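Local coordinates for protein putative hydrolase (Chloroflexus aurantiacus J-10-fl, PDB 3CMN) that is a putative hydrolase of the zincin-like metallopeptidase family and probably acts as a metal-dependent peptidase, at residues N325-A330 / Q357-M362; V253-Q258 / P347-I352. All coordinates share one frame; numbering follows the deposited sequence.

Both contacts bind the C-terminal helices to the rest of this mostly helical chain. Interaction 2 sets helix 248-279 against the start of helix 349-353. Interaction 1 sets helix 319-331 against helix 355-363, the next helix after 349-353. Along the chain the segments alternate, in the order 253-258, 325-330, 347-352, 357-362. The two centres lie about 15 Å apart, on the same side of the centre of the chain. They meet directly: Arg361 NE forms a salt bridge of 2.6 Å with Glu351 OE2, and Trp358 packs on Pro347. The two short helices thus sit as one joined unit against two earlier helices.

Interaction 1: residues N325-A330 / Q357-M362; sequences NAVVAA and QWIVRM
Helix 325-330 and helix 357-362 cross at -54°, with their axes 10.8 Å apart at closest approach. Val327 and Ile359 are the nearest backbone pair, with their CA atoms 6.9 Å apart. No hydrogen bond spans the interface, and the contact is apolar packing of four side chains.

Ile359 reaches across to helix 325-330. Its CG1 is anti to the carbonyl carbon (chi1 -64°), and the chain then runs extended, which carries the terminal methyl to the other helix. Ile359 CD1 lies 3.8 Å from Val327 CB and equally close to Val327 CA, so it rests against the base of the valine. The same methyl meets Ala330 CB at 3.9 Å, one helical turn further on. Ile359 CD1 therefore fits between two residues of one helix face.

Val327 also turns its branches to the tryptophan. Its CG1 approaches Trp358 CE3 obliquely at 4.1 Å, and its CG2 lies 4.2 Å from Trp358 CZ3. Both contacts fall on the six-membered part of the indole. Within its own helix, Met362 CG lies over one face of that ring, offset toward the rim. The indole nitrogen is used outside this pair: Trp358 NE1 donates to the carbonyl O of Asn345.

The contact is partly buried, near the C-terminal end of the chain. Phe323, on helix 319-331, meets the Trp358 ring edge-to-face. Helix 333-336 adds Ala336 against Val327 and Phe335 against Ile359.

Interaction 2: residues V253-Q258 / P347-I352; sequences VFDRIQ and PSMDEI
The first torsion of Met349 sets its CG beside its backbone N, against Asp255, and the bend at chi2 (-54°) turns SD toward Gln258. Asp255 answers with CG anti to its own N (chi1 -157°), which brings the carboxylate over to the methionine. Met349 is the first residue of helix 349-353, and a capping box closes that helix end. Ser348 is the N-cap: Glu351 N donates to Ser348 OG at 3.0 Å, nearly straight at 167°. In return Ser348 N donates to Glu351 OE1 at 2.7 Å; that oxygen accepts through its anti lone pair.

Across the contact there is no hydrogen bond. Met349 lies against helix 253-258, crossing the Asp255 side chain at a slant. Asp255 OD1 touches Met349 CG at 3.4 Å and Met349 CB at a similar distance. The carboxylate thus meets the aliphatic part of the methionine rather than its sulfur. Gln258, one turn on, adds its CB near Met349 CG and its backbone near SD. The packing joins the long helix 248-279 to the first turn of helix 349-353.

Leu312 lies beside Gln258, and Gln319 of helix 319-331 lies beside Met349. Beyond CG, Met349 SD sits 4.1 Å from the backbone carbonyl carbon, C, of Gln258.

Interaction 1: residues N325-A330 / Q357-M362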
loop_
_atom_site.group_PDB
_atom_site.type_symbol
_atom_site.label_atom_id
_atom_site.label_comp_id
_atom_site.label_asym_id
_atom_site.label_seq_id
_atom_site.Cartn_x
_atom_site.Cartn_y
_atom_site.Cartn_z
ATOM N N ASN A 325 -1.949 -8.106 -16.682
ATOM C CA ASN A 325 -2.642 -9.289 -17.184
ATOM C C ASN A 325 -2.385 -9.389 -18.673
ATOM O O ASN A 325 -2.129 -10.467 -19.206
ATOM C CB ASN A 325 -4.147 -9.203 -16.916
ATOM C CG ASN A 325 -4.498 -9.454 -15.459
ATOM O OD1 ASN A 325 -3.872 -10.280 -14.786
ATOM N ND2 ASN A 325 -5.518 -8.755 -14.968
ATOM N N ALA A 326 -2.442 -8.245 -19.340
ATOM C CA ALA A 326 -2.193 -8.188 -20.762
ATOM C C ALA A 326 -0.824 -8.790 -21.075
ATOM O O ALA A 326 -0.746 -9.882 -21.643
ATOM C CB ALA A 326 -2.251 -6.749 -21.235
ATOM N N VAL A 327 0.252 -8.105 -20.683
ATOM C CA VAL A 327 1.597 -8.601 -20.972
ATOM C C VAL A 327 1.832 -10.030 -20.497
ATOM O O VAL A 327 2.483 -10.808 -21.189
ATOM C CB VAL A 327 2.724 -7.653 -20.401
ATOM C CG1 VAL A 327 2.230 -6.226 -20.378
ATOM C CG2 VAL A 327 3.193 -8.107 -19.029
ATOM N N VAL A 328 1.317 -10.388 -19.327
ATOM C CA VAL A 328 1.502 -11.753 -18.836
ATOM C C VAL A 328 0.814 -12.731 -19.789
ATOM O O VAL A 328 1.322 -13.814 -20.047
ATOM C CB VAL A 328 0.927 -11.935 -17.421
ATOM C CG1 VAL A 328 0.904 -13.408 -17.051
ATOM C CG2 VAL A 328 1.784 -11.183 -16.420
ATOM N N ALA A 329 -0.342 -12.346 -20.316
ATOM C CA ALA A 329 -1.050 -13.208 -21.252
ATOM C C ALA A 329 -0.237 -13.299 -22.539
ATOM O O ALA A 329 -0.080 -14.379 -23.119
ATOM C CB ALA A 329 -2.438 -12.637 -21.556
ATOM N N ALA A 330 0.287 -12.150 -22.962
ATOM C CA ALA A 330 1.067 -12.032 -24.184
ATOM C C ALA A 330 2.480 -12.606 -24.146
ATOM O O ALA A 330 2.994 -13.030 -25.179
ATOM C CB ALA A 330 1.125 -10.571 -24.602
ATOM N N GLN A 357 2.998 -1.042 -26.137
ATOM C CA GLN A 357 4.114 -0.098 -26.190
ATOM C C GLN A 357 5.240 -0.572 -25.276
ATOM O O GLN A 357 6.416 -0.525 -25.632
ATOM C CB GLN A 357 3.657 1.294 -25.731
ATOM C CG GLN A 357 3.929 2.417 -26.727
ATOM C CD GLN A 357 3.674 3.803 -26.141
ATOM O OE1 GLN A 357 4.405 4.267 -25.263
ATOM N NE2 GLN A 357 2.627 4.463 -26.624
ATOM N N TRP A 358 4.864 -1.029 -24.087
ATOM C CA TRP A 358 5.836 -1.493 -23.110
ATOM C C TRP A 358 6.537 -2.776 -23.548
ATOM O O TRP A 358 7.754 -2.917 -23.381
ATOM C CB TRP A 358 5.148 -1.730 -21.764
ATOM C CG TRP A 358 6.100 -2.099 -20.673
ATOM C CD1 TRP A 358 6.827 -1.243 -19.894
ATOM C CD2 TRP A 358 6.419 -3.426 -20.222
ATOM N NE1 TRP A 358 7.574 -1.955 -18.983
ATOM C CE2 TRP A 358 7.343 -3.295 -19.161
ATOM C CE3 TRP A 358 6.013 -4.711 -20.612
ATOM C CZ2 TRP A 358 7.864 -4.397 -18.482
ATOM C CZ3 TRP A 358 6.532 -5.811 -19.937
ATOM C CH2 TRP A 358 7.451 -5.647 -18.880
ATOM N N ILE A 359 5.766 -3.714 -24.093
ATOM C CA ILE A 359 6.325 -4.985 -24.535
ATOM C C ILE A 359 7.365 -4.733 -25.618
ATOM O O ILE A 359 8.449 -5.318 -25.601
ATOM C CB ILE A 359 5.201 -5.939 -25.030
ATOM C CG1 ILE A 359 4.285 -6.282 -23.849
ATOM C CG2 ILE A 359 5.792 -7.222 -25.625
ATOM C CD1 ILE A 359 3.185 -7.274 -24.170
ATOM N N VAL A 360 7.048 -3.826 -26.534
ATOM C CA VAL A 360 7.964 -3.479 -27.603
ATOM C C VAL A 360 9.232 -2.844 -27.023
ATOM O O VAL A 360 10.349 -3.266 -27.337
ATOM C CB VAL A 360 7.295 -2.501 -28.595
ATOM C CG1 VAL A 360 8.294 -2.024 -29.625
ATOM C CG2 VAL A 360 6.137 -3.185 -29.280
ATOM N N ARG A 361 9.059 -1.840 -26.168
ATOM C CA ARG A 361 10.200 -1.165 -25.558
ATOM C C ARG A 361 11.112 -2.128 -24.796
ATOM O O ARG A 361 12.334 -1.963 -24.807
ATOM C CB ARG A 361 9.726 -0.050 -24.616
ATOM C CG ARG A 361 10.862 0.771 -23.994
ATOM C CD ARG A 361 10.349 2.079 -23.386
ATOM N NE ARG A 361 9.492 1.887 -22.217
ATOM C CZ ARG A 361 9.933 1.762 -20.964
ATOM N NH1 ARG A 361 11.236 1.806 -20.687
ATOM N NH2 ARG A 361 9.065 1.602 -19.974
ATOM N N MET A 362 10.533 -3.128 -24.129
ATOM C CA MET A 362 11.356 -4.082 -23.387
ATOM C C MET A 362 12.152 -4.940 -24.354
ATOM O O MET A 362 13.254 -5.375 -24.033
ATOM C CB MET A 362 10.508 -4.991 -22.482
ATOM C CG MET A 362 9.939 -4.325 -21.214
ATOM S SD MET A 362 11.108 -3.372 -20.235
ATOM C CE MET A 362 11.904 -4.510 -19.414
#

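Interaction 2: residues V253-Q258 / P347-I352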
loop_
_atom_site.group_PDB
_atom_site.type_symbol
_atom_site.label_atom_id
_atom_site.label_comp_id
_atom_site.label_asym_id
_atom_site.label_seq_id
_atom_site.Cartn_x
_atom_site.Cartn_y
_atom_site.Cartn_z
ATOM N N VAL A 253 6.844 14.171 -12.819
ATOM C CA VAL A 253 7.009 13.569 -11.507
ATOM C C VAL A 253 5.729 12.815 -11.142
ATOM O O VAL A 253 5.770 11.614 -10.870
ATOM C CB VAL A 253 7.276 14.640 -10.431
ATOM C CG1 VAL A 253 7.456 13.987 -9.071
ATOM C CG2 VAL A 253 8.507 15.433 -10.793
ATOM N N PHE A 254 4.599 13.520 -11.150
ATOM C CA PHE A 254 3.323 12.905 -10.815
ATOM C C PHE A 254 3.084 11.675 -11.670
ATOM O O PHE A 254 2.699 10.620 -11.166
ATOM C CB PHE A 254 2.164 13.894 -11.020
ATOM C CG PHE A 254 2.172 15.066 -10.064
ATOM C CD1 PHE A 254 3.066 15.118 -9.000
ATOM C CD2 PHE A 254 1.278 16.121 -10.239
ATOM C CE1 PHE A 254 3.075 16.198 -8.125
ATOM C CE2 PHE A 254 1.275 17.210 -9.371
ATOM C CZ PHE A 254 2.177 17.249 -8.309
ATOM N N ASP A 255 3.334 11.820 -12.965
ATOM C CA ASP A 255 3.141 10.744 -13.927
ATOM C C ASP A 255 3.883 9.489 -13.476
ATOM O O ASP A 255 3.338 8.390 -13.515
ATOM C CB ASP A 255 3.651 11.197 -15.294
ATOM C CG ASP A 255 3.023 10.426 -16.436
ATOM O OD1 ASP A 255 2.972 9.174 -16.369
ATOM O OD2 ASP A 255 2.586 11.078 -17.411
ATOM N N ARG A 256 5.128 9.671 -13.041
ATOM C CA ARG A 256 5.967 8.574 -12.566
ATOM C C ARG A 256 5.449 7.960 -11.260
ATOM O O ARG A 256 5.333 6.743 -11.141
ATOM C CB ARG A 256 7.408 9.058 -12.356
ATOM C CG ARG A 256 8.226 9.195 -13.636
ATOM C CD ARG A 256 9.654 9.602 -13.306
ATOM N NE ARG A 256 10.506 9.744 -14.486
ATOM C CZ ARG A 256 11.236 8.767 -15.020
ATOM N NH1 ARG A 256 11.235 7.547 -14.489
ATOM N NH2 ARG A 256 11.982 9.016 -16.088
ATOM N N ILE A 257 5.151 8.805 -10.280
ATOM C CA ILE A 257 4.642 8.340 -8.994
ATOM C C ILE A 257 3.350 7.570 -9.250
ATOM O O ILE A 257 3.129 6.493 -8.684
ATOM C CB ILE A 257 4.348 9.525 -8.041
ATOM C CG1 ILE A 257 5.656 10.224 -7.677
ATOM C CG2 ILE A 257 3.627 9.028 -6.778
ATOM C CD1 ILE A 257 5.477 11.535 -6.937
ATOM N N GLN A 258 2.512 8.127 -10.118
ATOM C CA GLN A 258 1.253 7.501 -10.469
ATOM C C GLN A 258 1.464 6.152 -11.148
ATOM O O GLN A 258 0.797 5.178 -10.801
ATOM C CB GLN A 258 0.445 8.431 -11.372
ATOM C CG GLN A 258 -0.205 9.578 -10.618
ATOM C CD GLN A 258 -0.807 10.619 -11.540
ATOM O OE1 GLN A 258 -1.335 10.290 -12.604
ATOM N NE2 GLN A 258 -0.749 11.883 -11.126
ATOM N N PRO A 347 6.419 0.922 -16.620
ATOM C CA PRO A 347 5.711 1.536 -17.743
ATOM C C PRO A 347 5.300 2.956 -17.397
ATOM O O PRO A 347 5.256 3.329 -16.220
ATOM C CB PRO A 347 4.500 0.632 -17.919
ATOM C CG PRO A 347 4.184 0.256 -16.505
ATOM C CD PRO A 347 5.568 -0.066 -15.938
ATOM N N SER A 348 5.023 3.752 -18.424
ATOM C CA SER A 348 4.564 5.114 -18.207
ATOM C C SER A 348 3.064 4.920 -18.008
ATOM O O SER A 348 2.565 3.798 -18.146
ATOM C CB SER A 348 4.813 5.964 -19.450
ATOM O OG SER A 348 4.075 5.462 -20.553
ATOM N N MET A 349 2.339 5.985 -17.678
ATOM C CA MET A 349 0.901 5.838 -17.522
ATOM C C MET A 349 0.339 5.418 -18.877
ATOM O O MET A 349 -0.605 4.636 -18.959
ATOM C CB MET A 349 0.263 7.147 -17.040
ATOM C CG MET A 349 0.238 7.280 -15.519
ATOM S SD MET A 349 -0.538 5.858 -14.695
ATOM C CE MET A 349 -2.102 5.860 -15.490
ATOM N N ASP A 350 0.951 5.926 -19.940
ATOM C CA ASP A 350 0.547 5.585 -21.301
ATOM C C ASP A 350 0.718 4.095 -21.563
ATOM O O ASP A 350 -0.209 3.429 -22.028
ATOM C CB ASP A 350 1.382 6.364 -22.314
ATOM C CG ASP A 350 0.746 7.681 -22.697
ATOM O OD1 ASP A 350 -0.414 7.662 -23.169
ATOM O OD2 ASP A 350 1.398 8.732 -22.527
ATOM N N GLU A 351 1.905 3.570 -21.261
ATOM C CA GLU A 351 2.183 2.151 -21.467
ATOM C C GLU A 351 1.218 1.299 -20.648
ATOM O O GLU A 351 0.857 0.199 -21.055
ATOM C CB GLU A 351 3.642 1.846 -21.109
ATOM C CG GLU A 351 4.618 2.517 -22.070
ATOM C CD GLU A 351 6.072 2.397 -21.651
ATOM O OE1 GLU A 351 6.417 2.860 -20.540
ATOM O OE2 GLU A 351 6.877 1.845 -22.435
ATOM N N ILE A 352 0.792 1.810 -19.498
ATOM C CA ILE A 352 -0.156 1.087 -18.666
ATOM C C ILE A 352 -1.494 1.014 -19.401
ATOM O O ILE A 352 -2.231 0.032 -19.278
ATOM C CB ILE A 352 -0.324 1.783 -17.282
ATOM C CG1 ILE A 352 0.666 1.173 -16.292
ATOM C CG2 ILE A 352 -1.753 1.644 -16.760
ATOM C CD1 ILE A 352 0.688 1.850 -14.946
#